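Local coordinates for protein oligogalacturonate lyase (Yersinia enterocolitica subsp. enterocolitica, PDB 3PE7) that cleaves oligogalacturonates by beta-elimination in the bacterial cytoplasm, using a seven-bladed beta-propeller that carries a bound manganese ion, at residues Pro59-Tyr63 / Asp81-Gly86; Thr32-Asn36 / Ile365-Ser369; Asp263-Tyr267 / Gln278-Ala284. All blocks are in the same frame, centred on the assembly; numbering follows the deposited sequence.

All three contacts belong to one seven-bladed propeller, but at different depths. Interaction 2 is fully buried and ties the first blade to the last, using an arginine and a threonine. Interaction 1 is partly buried and holds the loop that leaves the first blade against one of that blade's strands, through a tyrosine hydroxyl and backbone groups. The two touch: T83 OG1 is probably hydrogen-bonded to H34 NE2, and F84 packs on H34. Interaction 3 is a surface hairpin at the outer side of another blade, its centre about 25 Å from that of interaction 2, and rests on strand pairing, aromatic faces and apolar packing.

Interaction 1 (Pro59-Tyr63 / Asp81-Gly86)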
loop_
_atom_site.group_PDB
_atom_site.type_symbol
_atom_site.label_atom_id
_atom_site.label_comp_id
_atom_site.label_asym_id
_atom_site.label_seq_id
_atom_site.Cartn_x
_atom_site.Cartn_y
_atom_site.Cartn_z
ATOM N N PRO A 59 11.348 -17.849 6.987
ATOM C CA PRO A 59 10.519 -17.215 5.966
ATOM C C PRO A 59 10.187 -15.781 6.368
ATOM O O PRO A 59 10.695 -15.296 7.363
ATOM C CB PRO A 59 9.250 -18.062 5.940
ATOM C CG PRO A 59 9.187 -18.733 7.272
ATOM C CD PRO A 59 10.558 -18.659 7.937
ATOM N N TRP A 60 9.389 -15.104 5.554
ATOM C CA TRP A 60 8.930 -13.747 5.895
ATOM C C TRP A 60 7.619 -13.836 6.664
ATOM O O TRP A 60 6.630 -14.394 6.167
ATOM C CB TRP A 60 8.745 -12.922 4.617
ATOM C CG TRP A 60 10.006 -12.772 3.776
ATOM C CD1 TRP A 60 11.233 -13.373 3.988
ATOM C CD2 TRP A 60 10.150 -11.990 2.591
ATOM N NE1 TRP A 60 12.123 -12.984 3.000
ATOM C CE2 TRP A 60 11.476 -12.153 2.125
ATOM C CE3 TRP A 60 9.284 -11.162 1.866
ATOM C CZ2 TRP A 60 11.951 -11.513 0.967
ATOM C CZ3 TRP A 60 9.745 -10.548 0.720
ATOM C CH2 TRP A 60 11.064 -10.730 0.271
ATOM N N ASN A 61 7.619 -13.281 7.876
ATOM C CA ASN A 61 6.451 -13.314 8.760
ATOM C C ASN A 61 6.162 -11.926 9.318
ATOM O O ASN A 61 6.974 -11.011 9.168
ATOM C CB ASN A 61 6.717 -14.240 9.940
ATOM C CG ASN A 61 6.902 -15.695 9.515
ATOM O OD1 ASN A 61 5.976 -16.333 8.976
ATOM N ND2 ASN A 61 8.065 -16.228 9.787
ATOM N N TYR A 62 4.988 -11.762 9.942
ATOM C CA TYR A 62 4.684 -10.484 10.597
ATOM C C TYR A 62 5.266 -10.354 11.991
ATOM O O TYR A 62 5.321 -11.334 12.747
ATOM C CB TYR A 62 3.165 -10.261 10.664
ATOM C CG TYR A 62 2.562 -9.855 9.349
ATOM C CD1 TYR A 62 2.674 -8.538 8.893
ATOM C CD2 TYR A 62 1.871 -10.776 8.562
ATOM C CE1 TYR A 62 2.108 -8.144 7.675
ATOM C CE2 TYR A 62 1.309 -10.393 7.357
ATOM C CZ TYR A 62 1.419 -9.090 6.931
ATOM O OH TYR A 62 0.871 -8.751 5.725
ATOM N N TYR A 63 5.672 -9.121 12.323
ATOM C CA TYR A 63 6.186 -8.747 13.631
ATOM C C TYR A 63 5.532 -7.459 14.084
ATOM O O TYR A 63 5.122 -6.658 13.253
ATOM C CB TYR A 63 7.706 -8.533 13.570
ATOM C CG TYR A 63 8.452 -9.809 13.320
ATOM C CD1 TYR A 63 9.063 -10.501 14.367
ATOM C CD2 TYR A 63 8.537 -10.342 12.034
ATOM C CE1 TYR A 63 9.724 -11.720 14.135
ATOM C CE2 TYR A 63 9.186 -11.552 11.795
ATOM C CZ TYR A 63 9.788 -12.224 12.851
ATOM O OH TYR A 63 10.431 -13.418 12.611
ATOM N N ASP A 81 2.942 -16.585 4.427
ATOM C CA ASP A 81 2.394 -15.252 4.745
ATOM C C ASP A 81 2.631 -14.289 3.606
ATOM O O ASP A 81 3.742 -14.223 3.074
ATOM C CB ASP A 81 3.039 -14.646 5.997
ATOM C CG ASP A 81 2.801 -15.468 7.248
ATOM O OD1 ASP A 81 1.920 -16.361 7.238
ATOM O OD2 ASP A 81 3.525 -15.213 8.240
ATOM N N ASN A 82 1.605 -13.522 3.254
ATOM C CA ASN A 82 1.811 -12.345 2.426
ATOM C C ASN A 82 2.015 -11.208 3.409
ATOM O O ASN A 82 1.077 -10.796 4.092
ATOM C CB ASN A 82 0.608 -12.074 1.532
ATOM C CG ASN A 82 0.767 -10.820 0.702
ATOM O OD1 ASN A 82 1.183 -9.766 1.202
ATOM N ND2 ASN A 82 0.405 -10.918 -0.581
ATOM N N THR A 83 3.256 -10.744 3.492
ATOM C CA THR A 83 3.650 -9.749 4.487
ATOM C C THR A 83 3.442 -8.306 4.015
ATOM O O THR A 83 3.841 -7.347 4.701
ATOM C CB THR A 83 5.107 -9.952 4.975
ATOM O OG1 THR A 83 5.989 -10.072 3.845
ATOM C CG2 THR A 83 5.189 -11.213 5.853
ATOM N N PHE A 84 2.787 -8.137 2.872
ATOM C CA PHE A 84 2.593 -6.788 2.354
ATOM C C PHE A 84 1.183 -6.269 2.578
ATOM O O PHE A 84 0.990 -5.091 2.877
ATOM C CB PHE A 84 2.936 -6.728 0.852
ATOM C CG PHE A 84 4.401 -6.914 0.588
ATOM C CD1 PHE A 84 4.958 -8.203 0.580
ATOM C CD2 PHE A 84 5.228 -5.815 0.388
ATOM C CE1 PHE A 84 6.316 -8.375 0.351
ATOM C CE2 PHE A 84 6.578 -5.979 0.159
ATOM C CZ PHE A 84 7.120 -7.250 0.145
ATOM N N GLY A 85 0.203 -7.154 2.426
ATOM C CA GLY A 85 -1.195 -6.724 2.419
ATOM C C GLY A 85 -1.814 -6.528 3.793
ATOM O O GLY A 85 -2.959 -6.073 3.883
ATOM N N GLY A 86 -1.082 -6.879 4.846
ATOM C CA GLY A 86 -1.649 -6.943 6.201
ATOM C C GLY A 86 -1.897 -5.575 6.791
ATOM O O GLY A 86 -1.232 -4.612 6.430
HETATM O O HOH W 1 5.647 -16.791 5.373
HETATM O O HOH W 2 6.271 -14.583 3.024
#
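Y62, T83 and W60 make a partly buried strand-to-loop contact within the first blade of the propeller, where strand 61-66 meets the loop that follows strand 71-74 and leads into the next blade. The tyrosine carries most of the contact. With CG set beside its own backbone N (chi1 -76°), its ring runs under the loop and its hydroxyl ends among the loop's backbone groups. Y62 OH gives its proton to N82 O at 2.6 Å, in the carbonyl plane and on a lone pair. The same hydroxyl oxygen, Y62 OH, accepts from G86 N at 2.8 Å, a weak, strongly bent bond. Above the ring, T83 CG2 sits over the centre of one face in a CH-pi contact, 4.3 Å from the Y62 ring centroid. That methyl, T83 CG2, also packs against the residue just before the strand, 3.5 Å from W60 O.

The loop keeps its own shape through N82, whose OD1 accepts from F84 N at 2.8 Å and from G85 N at 3.0 Å: an Asx turn, and with the second bond an Asx motif. Two waters fill in where D81 passes W60: one accepts a hydrogen bond from D81 N and donates to W60 O, while the other links W60 O to D81 O. Further in, W60 and F84 meet at their ring edges, W60 CZ3 to F84 CE1 at 4.1 Å. Outside partners extend the grip: T83 OG1 bonds to H34, W60 NE1 to E346 and D81 OD2 to T76, and F84 stacks on H34 with its side chain about 7 Å from the manganese.

The phenolic oxygen meets groups of two residues four apart, N82 O firmly and G86 N only weakly, which probably steadies the turn from N82 to G86 against the tyrosine's hydroxyl end.

Interaction 2 (Thr32-Asn36 / Ile365-Ser369); sequences TCHRN and ILFTS
R35 reaches L366 through a side chain bent twice, at chi2 (96°) and chi3 (90°), which carries the guanidinium alongside the strand 365-369. T368, for its part, has OG1 beside its own backbone N, opposite the carbonyl carbon, a setting that points the hydroxyl at the R35 backbone. There R35 N donates to T368 OG1 at 3.0 Å in a nearly straight bond (169°). The aliphatic part of the arginine closes over the same oxygen, R35 CG lying 3.3 Å from T368 OG1. At the far end, R35 NH2 bonds to L366 O at 3.3 Å. The acceptor lies in the guanidinium plane at its edge, although the nitrogen stands well above the plane of the carbonyl. L366 CD2 covers one face of the guanidinium, off toward its rim and 3.8 Å from R35 NH2. NH2 also bonds to S357 OG, so two oxygens hold this buried group in its rotation. The methyl of the threonine, T368 CG2, rests 4.0 Å from H34 CB.

The R35 side chain comes within about 4 Å of that of H355, a manganese ligand. Strand 33-34 is an edge strand of the first blade and 364-369 belongs to the last, whose sheet also includes strands 12-15 and 22-25 from the start of the chain; the contact is a blade-to-blade junction of a closed beta-propeller, beside its metal site.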
loop_
_atom_site.group_PDB
_atom_site.type_symbol
_atom_site.label_atom_id
_atom_site.label_comp_id
_atom_site.label_asym_id
_atom_site.label_seq_id
_atom_site.Cartn_x
_atom_site.Cartn_y
_atom_site.Cartn_z
ATOM N N THR A 32 16.336 -9.595 5.967
ATOM C CA THR A 32 15.349 -8.888 5.147
ATOM C C THR A 32 14.124 -8.520 5.971
ATOM O O THR A 32 13.444 -9.391 6.510
ATOM C CB THR A 32 14.946 -9.728 3.913
ATOM O OG1 THR A 32 16.096 -9.859 3.072
ATOM C CG2 THR A 32 13.789 -9.076 3.136
ATOM N N CYS A 33 13.877 -7.212 6.096
ATOM C CA CYS A 33 12.673 -6.693 6.754
ATOM C C CYS A 33 12.086 -5.599 5.868
ATOM O O CYS A 33 12.816 -4.856 5.200
ATOM C CB CYS A 33 13.009 -6.088 8.122
ATOM S SG CYS A 33 13.719 -7.280 9.298
ATOM N N HIS A 34 10.772 -5.487 5.853
ATOM C CA HIS A 34 10.160 -4.466 5.012
ATOM C C HIS A 34 8.862 -3.979 5.615
ATOM O O HIS A 34 8.204 -4.690 6.374
ATOM C CB HIS A 34 9.873 -5.021 3.604
ATOM C CG HIS A 34 8.835 -6.096 3.609
ATOM N ND1 HIS A 34 7.485 -5.822 3.530
ATOM C CD2 HIS A 34 8.942 -7.437 3.776
ATOM C CE1 HIS A 34 6.809 -6.961 3.587
ATOM N NE2 HIS A 34 7.669 -7.953 3.751
ATOM N N ARG A 35 8.491 -2.751 5.269
ATOM C CA ARG A 35 7.197 -2.230 5.705
ATOM C C ARG A 35 6.062 -2.793 4.849
ATOM O O ARG A 35 6.307 -3.344 3.775
ATOM C CB ARG A 35 7.245 -0.705 5.642
ATOM C CG ARG A 35 7.148 -0.229 4.222
ATOM C CD ARG A 35 5.659 0.098 4.003
ATOM N NE ARG A 35 5.578 1.454 4.379
ATOM C CZ ARG A 35 4.594 2.152 4.927
ATOM N NH1 ARG A 35 3.380 1.677 5.258
ATOM N NH2 ARG A 35 4.903 3.411 5.149
ATOM N N ASN A 36 4.810 -2.645 5.300
ATOM C CA ASN A 36 3.652 -3.111 4.531
ATOM C C ASN A 36 3.269 -2.128 3.414
ATOM O O ASN A 36 3.934 -1.096 3.239
ATOM C CB ASN A 36 2.460 -3.413 5.471
ATOM C CG ASN A 36 1.781 -2.148 6.030
ATOM O OD1 ASN A 36 0.642 -2.213 6.518
ATOM N ND2 ASN A 36 2.468 -1.026 5.987
ATOM N N ILE A 365 8.650 10.160 8.164
ATOM C CA ILE A 365 8.174 9.220 7.164
ATOM C C ILE A 365 8.820 7.843 7.342
ATOM O O ILE A 365 10.017 7.730 7.676
ATOM C CB ILE A 365 8.354 9.759 5.722
ATOM C CG1 ILE A 365 9.768 10.279 5.498
ATOM C CG2 ILE A 365 7.304 10.888 5.420
ATOM C CD1 ILE A 365 10.072 10.578 4.020
ATOM N N LEU A 366 8.020 6.805 7.131
ATOM C CA LEU A 366 8.478 5.407 7.225
ATOM C C LEU A 366 8.661 4.851 5.831
ATOM O O LEU A 366 7.776 5.002 4.981
ATOM C CB LEU A 366 7.447 4.549 7.969
ATOM C CG LEU A 366 7.745 3.032 8.015
ATOM C CD1 LEU A 366 8.878 2.746 8.980
ATOM C CD2 LEU A 366 6.478 2.211 8.395
ATOM N N PHE A 367 9.785 4.186 5.595
ATOM C CA PHE A 367 10.027 3.592 4.270
ATOM C C PHE A 367 10.961 2.400 4.358
ATOM O O PHE A 367 11.689 2.249 5.344
ATOM C CB PHE A 367 10.583 4.646 3.284
ATOM C CG PHE A 367 11.916 5.222 3.674
ATOM C CD1 PHE A 367 13.079 4.737 3.079
ATOM C CD2 PHE A 367 12.019 6.259 4.616
ATOM C CE1 PHE A 367 14.332 5.275 3.419
ATOM C CE2 PHE A 367 13.273 6.800 4.963
ATOM C CZ PHE A 367 14.423 6.311 4.359
ATOM N N THR A 368 10.932 1.559 3.325
ATOM C CA THR A 368 11.936 0.478 3.155
ATOM C C THR A 368 13.073 0.907 2.211
ATOM O O THR A 368 12.852 1.610 1.226
ATOM C CB THR A 368 11.294 -0.807 2.551
ATOM O OG1 THR A 368 10.145 -1.198 3.293
ATOM C CG2 THR A 368 12.270 -1.976 2.545
ATOM N N SER A 369 14.283 0.440 2.508
ATOM C CA SER A 369 15.379 0.505 1.538
ATOM C C SER A 369 16.361 -0.622 1.823
ATOM O O SER A 369 16.466 -1.079 2.953
ATOM C CB SER A 369 16.106 1.841 1.648
ATOM O OG SER A 369 17.174 1.881 0.708
#

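Interaction 3 (Asp263-Tyr267 / Gln278-Ala284)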
loop_
_atom_site.group_PDB
_atom_site.type_symbol
_atom_site.label_atom_id
_atom_site.label_comp_id
_atom_site.label_asym_id
_atom_site.label_seq_id
_atom_site.Cartn_x
_atom_site.Cartn_y
_atom_site.Cartn_z
ATOM N N ASP A 263 6.760 15.223 -17.567
ATOM C CA ASP A 263 6.210 15.902 -16.382
ATOM C C ASP A 263 5.045 15.128 -15.790
ATOM O O ASP A 263 4.187 14.630 -16.516
ATOM C CB ASP A 263 5.773 17.330 -16.715
ATOM C CG ASP A 263 6.943 18.238 -17.032
ATOM O OD1 ASP A 263 8.086 17.905 -16.628
ATOM O OD2 ASP A 263 6.706 19.284 -17.679
ATOM N N ARG A 264 5.060 15.003 -14.471
ATOM C CA ARG A 264 4.003 14.333 -13.731
ATOM C C ARG A 264 3.256 15.354 -12.904
ATOM O O ARG A 264 3.853 16.324 -12.441
ATOM C CB ARG A 264 4.623 13.296 -12.782
ATOM C CG ARG A 264 4.591 11.856 -13.279
ATOM C CD ARG A 264 5.516 11.612 -14.426
ATOM N NE ARG A 264 5.668 10.170 -14.679
ATOM C CZ ARG A 264 6.093 9.659 -15.835
ATOM N NH1 ARG A 264 6.203 8.345 -15.985
ATOM N NH2 ARG A 264 6.407 10.457 -16.847
ATOM N N PHE A 265 1.961 15.105 -12.688
ATOM C CA PHE A 265 1.095 16.013 -11.930
ATOM C C PHE A 265 0.219 15.263 -10.932
ATOM O O PHE A 265 -0.306 14.195 -11.246
ATOM C CB PHE A 265 0.206 16.822 -12.886
ATOM C CG PHE A 265 0.982 17.741 -13.780
ATOM C CD1 PHE A 265 1.274 19.033 -13.371
ATOM C CD2 PHE A 265 1.456 17.298 -15.020
ATOM C CE1 PHE A 265 2.032 19.882 -14.191
ATOM C CE2 PHE A 265 2.195 18.147 -15.843
ATOM C CZ PHE A 265 2.477 19.432 -15.423
ATOM N N ILE A 266 0.095 15.818 -9.728
ATOM C CA ILE A 266 -0.872 15.310 -8.741
ATOM C C ILE A 266 -2.241 15.937 -8.996
ATOM O O ILE A 266 -2.348 17.170 -9.151
ATOM C CB ILE A 266 -0.442 15.610 -7.276
ATOM C CG1 ILE A 266 0.963 15.065 -6.991
ATOM C CG2 ILE A 266 -1.451 15.064 -6.292
ATOM C CD1 ILE A 266 1.528 15.518 -5.630
ATOM N N TYR A 267 -3.266 15.087 -9.046
ATOM C CA TYR A 267 -4.650 15.505 -9.272
ATOM C C TYR A 267 -5.513 15.019 -8.124
ATOM O O TYR A 267 -5.165 14.059 -7.430
ATOM C CB TYR A 267 -5.191 14.872 -10.557
ATOM C CG TYR A 267 -4.951 15.666 -11.823
ATOM C CD1 TYR A 267 -5.992 16.357 -12.446
ATOM C CD2 TYR A 267 -3.682 15.736 -12.390
ATOM C CE1 TYR A 267 -5.772 17.086 -13.624
ATOM C CE2 TYR A 267 -3.459 16.466 -13.567
ATOM C CZ TYR A 267 -4.507 17.132 -14.165
ATOM O OH TYR A 267 -4.272 17.860 -15.315
ATOM N N GLN A 278 -6.111 19.661 -11.083
ATOM C CA GLN A 278 -4.658 19.567 -11.015
ATOM C C GLN A 278 -4.158 20.351 -9.807
ATOM O O GLN A 278 -4.429 21.553 -9.671
ATOM C CB GLN A 278 -4.026 20.118 -12.298
ATOM C CG GLN A 278 -2.525 19.975 -12.345
ATOM C CD GLN A 278 -1.928 20.542 -13.621
ATOM O OE1 GLN A 278 -2.173 20.038 -14.711
ATOM N NE2 GLN A 278 -1.129 21.577 -13.481
ATOM N N LEU A 279 -3.431 19.677 -8.930
ATOM C CA LEU A 279 -2.963 20.311 -7.704
ATOM C C LEU A 279 -1.562 20.893 -7.849
ATOM O O LEU A 279 -1.324 22.045 -7.467
ATOM C CB LEU A 279 -3.043 19.331 -6.524
ATOM C CG LEU A 279 -4.413 18.699 -6.264
ATOM C CD1 LEU A 279 -4.344 17.758 -5.060
ATOM C CD2 LEU A 279 -5.508 19.775 -6.067
ATOM N N THR A 280 -0.640 20.095 -8.393
ATOM C CA THR A 280 0.771 20.501 -8.484
ATOM C C THR A 280 1.554 19.555 -9.385
ATOM O O THR A 280 1.113 18.443 -9.678
ATOM C CB THR A 280 1.451 20.590 -7.084
ATOM O OG1 THR A 280 2.766 21.144 -7.231
ATOM C CG2 THR A 280 1.556 19.200 -6.406
ATOM N N SER A 281 2.717 20.012 -9.848
ATOM C CA SER A 281 3.619 19.156 -10.592
ATOM C C SER A 281 4.442 18.387 -9.557
ATOM O O SER A 281 4.493 18.779 -8.388
ATOM C CB SER A 281 4.525 20.004 -11.487
ATOM O OG SER A 281 5.253 20.920 -10.691
ATOM N N MET A 282 5.061 17.279 -9.962
ATOM C CA MET A 282 5.908 16.510 -9.055
ATOM C C MET A 282 7.051 15.854 -9.843
ATOM O O MET A 282 6.912 15.630 -11.046
ATOM C CB MET A 282 5.077 15.423 -8.353
ATOM C CG MET A 282 4.535 14.383 -9.309
ATOM S SD MET A 282 3.593 13.048 -8.548
ATOM C CE MET A 282 4.665 12.456 -7.240
ATOM N N PRO A 283 8.167 15.535 -9.171
ATOM C CA PRO A 283 9.135 14.659 -9.815
ATOM C C PRO A 283 8.532 13.273 -9.999
ATOM O O PRO A 283 7.588 12.895 -9.284
ATOM C CB PRO A 283 10.293 14.567 -8.803
ATOM C CG PRO A 283 9.981 15.465 -7.712
ATOM C CD PRO A 283 8.520 15.810 -7.767
ATOM N N ALA A 284 9.072 12.518 -10.947
ATOM C CA ALA A 284 8.614 11.148 -11.187
ATOM C C ALA A 284 8.866 10.305 -9.943
ATOM O O ALA A 284 10.018 10.118 -9.543
ATOM C CB ALA A 284 9.343 10.549 -12.377
#
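Q278 lies across the rings of Y267 and F265, and its chain can be followed atom by atom. Q278 CB sits over the face of the Y267 ring in a CH-pi contact, 3.8 Å from the centroid. Q278 CG, placed opposite the backbone N (chi1 -176°), continues past the ring, 3.8 Å from Y267 CE2. The chain stays extended to CD, which brings the amide above F265, the two planes only 25° apart. There Q278 OE1 stands over the F265 ring, offset toward its rim, and also 3.1 Å from Y267 OH. The last atom, Q278 NE2, rests 3.5 Å from F265 CD1. S281 CB touches the same phenylalanine at CE1.

These residues belong to a beta hairpin, strands 264-269 and 276-285, the outer pair of a four-stranded propeller blade. Its antiparallel pairing is broken by a classic beta bulge: L279 and T280 both face I266. I266 O accepts from L279 N at 2.7 Å and only weakly from T280 N, while I266 N donates to T280 O at 2.8 Å.

On the other face, away from the glutamine, the packing is apolar. I266 CD1 runs beside T280 CG2, and I266 CG1 meets M282 SD crosswise at 3.7 Å. M282 CG presses on R264 CB at 3.6 Å; I266 and M282 both also reach L288, in the inner strand 287-290 of the following blade.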